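Putative transcriptional regulator (Streptomyces coelicolor A3, PDB 2RA5) probably binds DNA and regulates transcription as a GntR-family protein, with a UTRA domain that holds a small dicarboxylic acid in the crystal. Local coordinates at residues A122-V127 with V225-H230; E132-E137 with V159-G164; G170-M175 with M213-F218. All blocks are in the same frame, centred on the assembly; numbering follows the deposited sequence. Where two conformers were deposited one is given.

Contact 1. Residues A122-V127 with V225-H230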
loop_
_atom_site.group_PDB
_atom_site.type_symbol
_atom_site.label_atom_id
_atom_site.label_comp_id
_atom_site.label_asym_id
_atom_site.label_seq_id
_atom_site.Cartn_x
_atom_site.Cartn_y
_atom_site.Cartn_z
ATOM N N ALA A 122 -8.186 -5.619 -21.242
ATOM C CA ALA A 122 -9.238 -4.897 -21.957
ATOM C C ALA A 122 -10.129 -4.170 -20.948
ATOM O O ALA A 122 -10.411 -2.966 -21.064
ATOM C CB ALA A 122 -10.054 -5.865 -22.779
ATOM N N ALA A 123 -10.554 -4.912 -19.939
ATOM C CA ALA A 123 -11.272 -4.344 -18.803
ATOM C C ALA A 123 -10.579 -3.125 -18.183
ATOM O O ALA A 123 -11.216 -2.082 -18.006
ATOM C CB ALA A 123 -11.516 -5.426 -17.736
ATOM N N ALA A 124 -9.287 -3.243 -17.862
ATOM C CA ALA A 124 -8.581 -2.129 -17.220
ATOM C C ALA A 124 -8.560 -0.906 -18.126
ATOM O O ALA A 124 -8.883 0.198 -17.702
ATOM C CB ALA A 124 -7.143 -2.531 -16.794
ATOM N N LEU A 125 -8.238 -1.118 -19.393
ATOM C CA LEU A 125 -7.971 -0.015 -20.315
ATOM C C LEU A 125 -9.218 0.491 -21.041
ATOM O O LEU A 125 -9.188 1.555 -21.668
ATOM C CB LEU A 125 -6.906 -0.470 -21.327
ATOM C CG LEU A 125 -5.487 0.104 -21.463
ATOM C CD1 LEU A 125 -4.951 0.823 -20.249
ATOM C CD2 LEU A 125 -4.557 -1.018 -21.817
ATOM N N GLY A 126 -10.309 -0.271 -20.970
ATOM C CA GLY A 126 -11.501 0.079 -21.728
ATOM C C GLY A 126 -11.290 -0.028 -23.231
ATOM O O GLY A 126 -11.630 0.873 -23.987
ATOM N N VAL A 127 -10.669 -1.120 -23.661
ATOM C CA VAL A 127 -10.554 -1.440 -25.078
ATOM C C VAL A 127 -11.160 -2.824 -25.300
ATOM O O VAL A 127 -11.559 -3.511 -24.352
ATOM C CB VAL A 127 -9.082 -1.389 -25.584
ATOM C CG1 VAL A 127 -8.482 0.053 -25.419
ATOM C CG2 VAL A 127 -8.227 -2.474 -24.908
ATOM N N VAL A 225 -5.241 5.460 -19.743
ATOM C CA VAL A 225 -4.153 5.941 -20.549
ATOM C C VAL A 225 -2.986 4.957 -20.304
ATOM O O VAL A 225 -2.060 4.822 -21.109
ATOM C CB VAL A 225 -3.918 7.464 -20.186
ATOM C CG1 VAL A 225 -2.756 7.696 -19.231
ATOM C CG2 VAL A 225 -3.823 8.313 -21.414
ATOM N N GLU A 226 -3.096 4.212 -19.210
ATOM C CA GLU A 226 -2.027 3.344 -18.760
ATOM C C GLU A 226 -2.565 2.364 -17.712
ATOM O O GLU A 226 -3.350 2.733 -16.836
ATOM C CB GLU A 226 -0.880 4.193 -18.176
ATOM C CG GLU A 226 0.309 3.390 -17.647
ATOM C CD GLU A 226 0.147 2.926 -16.191
ATOM O OE1 GLU A 226 -0.572 3.581 -15.406
ATOM O OE2 GLU A 226 0.755 1.901 -15.817
ATOM N N PHE A 227 -2.156 1.109 -17.831
ATOM C CA PHE A 227 -2.421 0.101 -16.820
ATOM C C PHE A 227 -1.115 -0.577 -16.417
ATOM O O PHE A 227 -0.367 -1.073 -17.259
ATOM C CB PHE A 227 -3.358 -0.955 -17.364
ATOM C CG PHE A 227 -3.590 -2.105 -16.416
ATOM C CD1 PHE A 227 -4.186 -1.890 -15.180
ATOM C CD2 PHE A 227 -3.228 -3.404 -16.762
ATOM C CE1 PHE A 227 -4.426 -2.947 -14.299
ATOM C CE2 PHE A 227 -3.461 -4.473 -15.879
ATOM C CZ PHE A 227 -4.065 -4.241 -14.651
ATOM N N GLY A 228 -0.847 -0.621 -15.125
ATOM C CA GLY A 228 0.392 -1.197 -14.655
ATOM C C GLY A 228 0.140 -2.318 -13.679
ATOM O O GLY A 228 -0.792 -2.289 -12.874
ATOM N N THR A 229 0.986 -3.327 -13.766
ATOM C CA THR A 229 0.915 -4.457 -12.859
ATOM C C THR A 229 2.350 -4.710 -12.386
ATOM O O THR A 229 3.226 -5.085 -13.167
ATOM C CB THR A 229 0.216 -5.685 -13.540
ATOM O OG1 THR A 229 -0.192 -6.635 -12.553
ATOM C CG2 THR A 229 1.097 -6.354 -14.620
ATOM N N HIS A 230 2.591 -4.455 -11.103
ATOM C CA HIS A 230 3.951 -4.395 -10.584
ATOM C C HIS A 230 4.196 -5.317 -9.404
ATOM O O HIS A 230 3.285 -5.615 -8.637
ATOM C CB HIS A 230 4.268 -2.969 -10.150
ATOM C CG HIS A 230 3.945 -1.935 -11.172
ATOM N ND1 HIS A 230 3.256 -0.786 -10.877
ATOM C CD2 HIS A 230 4.222 -1.871 -12.504
ATOM C CE1 HIS A 230 3.123 -0.049 -11.964
ATOM N NE2 HIS A 230 3.712 -0.696 -12.968
#
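Helix 119-125 packs on the antiparallel sheet of the UTRA domain here, with Ala124 and Leu125 set against Phe227 of strand 224-232. The contact is apolar. Ala124 CB sits over one face of the Phe227 ring, toward the rim, and comes within 3.4 Å of Phe227 CD1. The methyl lies 3.6 Å from the ring centroid and 19° off the ring normal, which makes it a CH-pi contact. With chi1 at 175°, Phe227 CG is carried to the side opposite the residue's own nitrogen, and the ring comes to lie beside the helix. Leu125 meets the root of the same side chain. Its CD1 lies 3.7 Å from Phe227 CB and also touches the strand backbone at Glu226 C. Both Leu125 and Phe227 also touch Tyr153 of the adjoining strand. The helix ends right after Leu125, where Gly126 takes a positive phi. Glu226 points away from the helix, and its OE1 is hydrogen-bonded to Thr217 OG1. Val225 and Glu226 together face Thr217, a classic beta bulge. This is a helix laid by small and branched apolar residues on an antiparallel sheet, with the ligand pocket on the opposite side.

Contact 2. Residues E132-E137 with V159-G164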
loop_
_atom_site.group_PDB
_atom_site.type_symbol
_atom_site.label_atom_id
_atom_site.label_comp_id
_atom_site.label_asym_id
_atom_site.label_seq_id
_atom_site.Cartn_x
_atom_site.Cartn_y
_atom_site.Cartn_z
ATOM N N GLU A 132 -5.171 -4.264 -29.975
ATOM C CA GLU A 132 -3.742 -4.227 -29.752
ATOM C C GLU A 132 -3.364 -3.158 -28.735
ATOM O O GLU A 132 -3.886 -2.049 -28.762
ATOM C CB GLU A 132 -3.010 -4.024 -31.065
ATOM C CG GLU A 132 -1.853 -5.011 -31.338
ATOM C CD GLU A 132 -1.156 -4.781 -32.702
ATOM O OE1 GLU A 132 -0.986 -3.603 -33.111
ATOM O OE2 GLU A 132 -0.807 -5.775 -33.384
ATOM N N VAL A 133 -2.476 -3.519 -27.811
ATOM C CA VAL A 133 -1.986 -2.577 -26.829
ATOM C C VAL A 133 -0.475 -2.714 -26.762
ATOM O O VAL A 133 0.094 -3.698 -27.241
ATOM C CB VAL A 133 -2.642 -2.797 -25.445
ATOM C CG1 VAL A 133 -4.162 -2.537 -25.529
ATOM C CG2 VAL A 133 -2.367 -4.195 -24.958
ATOM N N HIS A 134 0.177 -1.710 -26.193
ATOM C CA HIS A 134 1.607 -1.762 -26.004
ATOM C C HIS A 134 1.920 -2.458 -24.700
ATOM O O HIS A 134 1.343 -2.123 -23.676
ATOM C CB HIS A 134 2.179 -0.347 -25.974
ATOM C CG HIS A 134 2.053 0.388 -27.286
ATOM N ND1 HIS A 134 2.986 0.254 -28.290
ATOM C CD2 HIS A 134 1.116 1.247 -27.727
ATOM C CE1 HIS A 134 2.614 1.019 -29.313
ATOM N NE2 HIS A 134 1.501 1.624 -29.010
ATOM N N ARG A 135 2.828 -3.428 -24.730
ATOM C CA ARG A 135 3.343 -3.995 -23.484
ATOM C C ARG A 135 4.818 -3.646 -23.211
ATOM O O ARG A 135 5.725 -4.026 -23.960
ATOM C CB ARG A 135 3.138 -5.515 -23.410
ATOM C CG ARG A 135 3.619 -6.118 -22.076
ATOM C CD ARG A 135 3.231 -7.565 -21.884
ATOM N NE ARG A 135 4.390 -8.444 -21.937
ATOM C CZ ARG A 135 4.576 -9.390 -22.850
ATOM N NH1 ARG A 135 5.665 -10.145 -22.814
ATOM N NH2 ARG A 135 3.667 -9.589 -23.794
ATOM N N ILE A 136 5.036 -2.934 -22.116
ATOM C CA ILE A 136 6.377 -2.616 -21.649
ATOM C C ILE A 136 6.705 -3.369 -20.359
ATOM O O ILE A 136 5.860 -3.527 -19.473
ATOM C CB ILE A 136 6.565 -1.095 -21.435
ATOM C CG1 ILE A 136 6.373 -0.354 -22.758
ATOM C CG2 ILE A 136 7.951 -0.804 -20.902
ATOM C CD1 ILE A 136 6.305 1.134 -22.609
ATOM N N GLU A 137 7.935 -3.851 -20.269
ATOM C CA GLU A 137 8.421 -4.432 -19.031
ATOM C C GLU A 137 9.763 -3.806 -18.613
ATOM O O GLU A 137 10.688 -3.713 -19.414
ATOM C CB GLU A 137 8.510 -5.950 -19.166
ATOM C CG GLU A 137 7.163 -6.591 -19.415
ATOM C CD GLU A 137 7.204 -8.101 -19.382
ATOM O OE1 GLU A 137 6.317 -8.733 -19.997
ATOM O OE2 GLU A 137 8.122 -8.663 -18.751
ATOM N N VAL A 159 1.773 7.469 -27.263
ATOM C CA VAL A 159 3.158 7.878 -27.086
ATOM C C VAL A 159 4.096 7.052 -27.963
ATOM O O VAL A 159 3.739 5.962 -28.422
ATOM C CB VAL A 159 3.589 7.710 -25.610
ATOM C CG1 VAL A 159 4.997 8.237 -25.385
ATOM C CG2 VAL A 159 2.606 8.403 -24.684
ATOM N N ASP A 160 5.289 7.593 -28.199
ATOM C CA ASP A 160 6.377 6.853 -28.821
ATOM C C ASP A 160 7.161 6.217 -27.688
ATOM O O ASP A 160 7.705 6.909 -26.823
ATOM C CB ASP A 160 7.280 7.781 -29.633
ATOM C CG ASP A 160 6.497 8.697 -30.560
ATOM O OD1 ASP A 160 5.858 9.651 -30.061
ATOM O OD2 ASP A 160 6.531 8.468 -31.789
ATOM N N LEU A 161 7.215 4.894 -27.688
ATOM C CA LEU A 161 7.658 4.171 -26.508
ATOM C C LEU A 161 9.118 3.731 -26.578
ATOM O O LEU A 161 9.537 2.857 -25.823
ATOM C CB LEU A 161 6.739 2.965 -26.254
ATOM C CG LEU A 161 5.237 3.275 -26.115
ATOM C CD1 LEU A 161 4.537 3.383 -27.468
ATOM C CD2 LEU A 161 4.545 2.230 -25.261
ATOM N N ASP A 162 9.889 4.365 -27.459
ATOM C CA ASP A 162 11.306 4.040 -27.651
ATOM C C ASP A 162 11.991 3.495 -26.400
ATOM O O ASP A 162 12.079 4.182 -25.377
ATOM C CB ASP A 162 12.069 5.267 -28.168
ATOM C CG ASP A 162 13.583 5.099 -28.095
ATOM O OD1 ASP A 162 14.247 5.990 -27.528
ATOM O OD2 ASP A 162 14.111 4.084 -28.603
ATOM N N THR A 163 12.467 2.253 -26.478
ATOM C CA THR A 163 13.315 1.729 -25.423
ATOM C C THR A 163 14.512 2.655 -25.408
ATOM O O THR A 163 14.980 3.083 -26.463
ATOM C CB THR A 163 13.785 0.276 -25.727
ATOM O OG1 THR A 163 13.944 0.105 -27.142
ATOM C CG2 THR A 163 12.780 -0.740 -25.237
ATOM N N GLY A 164 15.005 2.991 -24.226
ATOM C CA GLY A 164 16.100 3.938 -24.144
ATOM C C GLY A 164 15.628 5.209 -23.476
ATOM O O GLY A 164 16.133 5.573 -22.417
#
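Leu161 pushes its two methyl groups against His134 and Ile136, which stand two positions apart on strand 132-142 and point to the same side of it. One methyl goes to each neighbour. Leu161 CD1 lies over the centre of the imidazole of His134, 3.6 Å from the ring centroid and 13° off the normal. This is a CH-pi contact made through the ring face. CD1 also comes too near Val159 O in the model, so its exact position is somewhat doubtful. Leu161 CD2 turns to the aliphatic neighbour and meets Ile136 CD1 at 3.4 Å. The same CD2 touches His134 CB at 3.6 Å, so it fills the notch between the two strand residues. In His134 a chi1 of -66° sends the ring to the leucine side, CG opposite the carbonyl carbon, and chi2 of -85° turns its face to Leu161 CD1. Replacing the imidazole with an alanine here would keep just the CB contact to Leu161 CD2 and is likely to leave Leu161 CD1 without the flat surface it rests on. Arg135, between the two, points away from Leu161. Its NE donates to Glu137 OE1 at 2.7 Å, nearly in the guanidinium plane and onto the anti lone pair of the carboxylate oxygen. Glu137 OE2 is in turn hydrogen-bonded to Tyr149 OH.

The loop 159-164 thus lies across one face of the sheet. Leu161 also touches Leu154 on strand 145-154, and its carbonyl O accepts a hydrogen bond from Asn112 ND2 on strand 106-116. Thr163 rests on that same outer strand, at Val109 and Asn112. The loop then leads to Gly164, the N-cap of helix 165-168.

Contact 3. Residues G170-M175 with M213-F218. With SRT (S,R meso-tartaric acid), chain B.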
loop_
_atom_site.group_PDB
_atom_site.type_symbol
_atom_site.label_atom_id
_atom_site.label_comp_id
_atom_site.label_asym_id
_atom_site.label_seq_id
_atom_site.Cartn_x
_atom_site.Cartn_y
_atom_site.Cartn_z
ATOM N N GLY A 170 11.085 8.456 -16.117
ATOM C CA GLY A 170 9.867 7.751 -15.750
ATOM C C GLY A 170 8.783 7.751 -16.817
ATOM O O GLY A 170 8.724 8.613 -17.698
ATOM N N LEU A 171 7.899 6.771 -16.725
ATOM C CA LEU A 171 6.855 6.592 -17.728
ATOM C C LEU A 171 5.852 7.740 -17.722
ATOM O O LEU A 171 5.368 8.144 -18.779
ATOM C CB LEU A 171 6.151 5.244 -17.518
ATOM C CG LEU A 171 4.948 4.920 -18.404
ATOM C CD1 LEU A 171 5.353 4.940 -19.872
ATOM C CD2 LEU A 171 4.323 3.578 -18.024
ATOM N N TYR A 172 5.548 8.273 -16.538
ATOM C CA TYR A 172 4.626 9.408 -16.429
ATOM C C TYR A 172 5.169 10.666 -17.095
ATOM O O TYR A 172 4.428 11.384 -17.769
ATOM C CB TYR A 172 4.301 9.708 -14.968
ATOM C CG TYR A 172 3.171 8.891 -14.416
ATOM C CD1 TYR A 172 2.804 7.675 -15.004
ATOM C CD2 TYR A 172 2.477 9.319 -13.293
ATOM C CE1 TYR A 172 1.760 6.924 -14.497
ATOM C CE2 TYR A 172 1.440 8.581 -12.779
ATOM C CZ TYR A 172 1.084 7.386 -13.376
ATOM O OH TYR A 172 0.045 6.670 -12.829
ATOM N N ARG A 173 6.459 10.938 -16.885
ATOM C CA ARG A 173 7.111 12.111 -17.463
ATOM C C ARG A 173 7.050 12.032 -18.977
ATOM O O ARG A 173 6.715 13.009 -19.645
ATOM C CB ARG A 173 8.568 12.231 -16.987
ATOM C CG ARG A 173 9.379 13.346 -17.672
ATOM C CD ARG A 173 10.812 13.419 -17.126
ATOM N NE ARG A 173 11.767 14.023 -18.064
ATOM C CZ ARG A 173 12.519 15.096 -17.809
ATOM N NH1 ARG A 173 13.356 15.549 -18.733
ATOM N NH2 ARG A 173 12.450 15.713 -16.635
ATOM N N LEU A 174 7.358 10.853 -19.514
ATOM C CA LEU A 174 7.299 10.643 -20.960
ATOM C C LEU A 174 5.905 10.915 -21.503
ATOM O O LEU A 174 5.746 11.579 -22.526
ATOM C CB LEU A 174 7.720 9.220 -21.326
ATOM C CG LEU A 174 9.195 9.053 -21.682
ATOM C CD1 LEU A 174 9.536 7.591 -21.927
ATOM C CD2 LEU A 174 9.507 9.889 -22.904
HETATM N N MSE A 175 4.890 10.405 -20.812
HETATM C CA MSE A 175 3.513 10.551 -21.284
HETATM C C MSE A 175 3.070 12.004 -21.279
HETATM O O MSE A 175 2.423 12.477 -22.212
HETATM C CB MSE A 175 2.550 9.702 -20.454
HETATM C CG MSE A 175 2.836 8.202 -20.523
HETATM SE SE MSE A 175 1.486 7.105 -19.641
HETATM C CE MSE A 175 1.320 8.091 -17.970
HETATM N N MSE A 213 1.370 -4.301 -6.718
HETATM C CA MSE A 213 0.425 -3.234 -6.939
HETATM C C MSE A 213 -0.108 -3.165 -8.383
HETATM O O MSE A 213 0.584 -3.478 -9.362
HETATM C CB MSE A 213 1.022 -1.926 -6.452
HETATM C CG MSE A 213 1.637 -1.066 -7.498
HETATM SE SE MSE A 213 0.576 0.541 -7.711
HETATM C CE MSE A 213 1.909 1.634 -8.629
ATOM N N GLU A 214 -1.377 -2.809 -8.494
ATOM C CA GLU A 214 -2.014 -2.632 -9.792
ATOM C C GLU A 214 -2.550 -1.218 -9.861
ATOM O O GLU A 214 -3.116 -0.717 -8.893
ATOM C CB GLU A 214 -3.149 -3.632 -9.988
ATOM C CG GLU A 214 -2.716 -5.027 -10.398
ATOM C CD GLU A 214 -3.893 -5.986 -10.469
ATOM O OE1 GLU A 214 -5.025 -5.525 -10.738
ATOM O OE2 GLU A 214 -3.694 -7.197 -10.240
ATOM N N ARG A 215 -2.354 -0.569 -11.001
ATOM C CA ARG A 215 -2.777 0.809 -11.140
ATOM C C ARG A 215 -3.381 1.071 -12.522
ATOM O O ARG A 215 -2.863 0.586 -13.530
ATOM C CB ARG A 215 -1.570 1.716 -10.888
ATOM C CG ARG A 215 -1.756 3.176 -11.233
ATOM C CD ARG A 215 -0.416 3.887 -11.252
ATOM N NE ARG A 215 0.501 3.397 -12.294
ATOM C CZ ARG A 215 1.821 3.594 -12.282
ATOM N NH1 ARG A 215 2.586 3.123 -13.265
ATOM N NH2 ARG A 215 2.386 4.262 -11.281
ATOM N N THR A 216 -4.478 1.825 -12.577
ATOM C CA THR A 216 -4.931 2.355 -13.862
ATOM C C THR A 216 -4.907 3.865 -13.839
ATOM O O THR A 216 -5.478 4.481 -12.954
ATOM C CB THR A 216 -6.366 1.941 -14.239
ATOM O OG1 THR A 216 -6.541 0.536 -14.070
ATOM C CG2 THR A 216 -6.664 2.313 -15.707
ATOM N N THR A 217 -4.316 4.464 -14.861
ATOM C CA THR A 217 -4.236 5.916 -14.928
ATOM C C THR A 217 -5.124 6.504 -16.032
ATOM O O THR A 217 -5.090 6.054 -17.172
ATOM C CB THR A 217 -2.782 6.364 -15.152
ATOM O OG1 THR A 217 -1.939 5.736 -14.181
ATOM C CG2 THR A 217 -2.657 7.885 -15.049
ATOM N N PHE A 218 -5.889 7.534 -15.685
ATOM C CA PHE A 218 -6.795 8.191 -16.621
ATOM C C PHE A 218 -6.404 9.630 -16.932
ATOM O O PHE A 218 -5.761 10.299 -16.119
ATOM C CB PHE A 218 -8.213 8.168 -16.072
ATOM C CG PHE A 218 -8.648 6.824 -15.602
ATOM C CD1 PHE A 218 -8.211 6.333 -14.368
ATOM C CD2 PHE A 218 -9.486 6.035 -16.387
ATOM C CE1 PHE A 218 -8.601 5.074 -13.923
ATOM C CE2 PHE A 218 -9.892 4.774 -15.946
ATOM C CZ PHE A 218 -9.459 4.292 -14.716
HETATM O O1 SRT B . 5.320 3.379 -14.053
HETATM O O11 SRT B . 5.716 3.294 -11.866
HETATM C C1 SRT B . 5.982 3.722 -13.031
HETATM C C2 SRT B . 7.169 4.651 -13.212
HETATM O O2 SRT B . 7.261 5.071 -14.578
HETATM C C3 SRT B . 7.131 5.843 -12.233
HETATM O O3 SRT B . 8.427 6.421 -12.025
HETATM C C4 SRT B . 6.231 6.929 -12.732
HETATM O O4 SRT B . 6.704 7.878 -13.429
HETATM O O41 SRT B . 5.033 6.806 -12.403
#
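The tartaric acid pocket of the UTRA domain lies here, between the start of helix 171-177, which carries Tyr172, and strand 209-218, which carries Arg215 and Thr217. Tyr172 reaches from the helix to the strand. Its OH donates a hydrogen bond of 2.6 Å to Thr217 OG1. The same hydroxyl stands over one face of the Arg215 guanidinium, toward the rim, and lies 3.2 Å from Arg215 CD. The ring and guanidinium planes are 38° apart. One face of the tyrosine ring carries the ligand: carboxylate oxygen O41 sits above it, 3.4 Å from Tyr172 CG. Backbone N-H groups at the helix start supply more of the grip. Leu171 N donates to the ligand hydroxyl O2 at 2.8 Å, and Tyr172 N makes a weak bond to O4. Across the pocket the arginine chain bends at chi3 (64°), bringing Arg215 NH1 to the other carboxylate. NH1 bonds ligand O1 at 2.9 Å, near the guanidinium plane, and O11 only weakly. Arg138 NH1 is also bonded to the ligand. Arginines and the amide N-H groups of a helix start suit a negatively charged guest. The site is therefore consistent with binding an acidic effector, although tartaric acid itself may only stand in for it.

How the contacts relate
Following the chain from the N terminus, the first segment met is on helix 119-125, after strand 106-116, and contact 1 joins it to strand 224-232, closing the longest loop of the three. Contacts 2 and 3 are both nested inside that loop. They follow in series and do not cross. Contact 2 closes first, bringing the chain after strand 145-154 back onto strand 132-142. Contact 3 then closes the span from helix 171-177 to strand 209-218, shortly before strand 224-232 completes contact 1. All three reach the same sheet. Val133 packs on Leu125 and Val127, linking contacts 1 and 2. Backbone pairing of neighbouring strands links 1 and 3, and Val159 touches Met175 between 2 and 3.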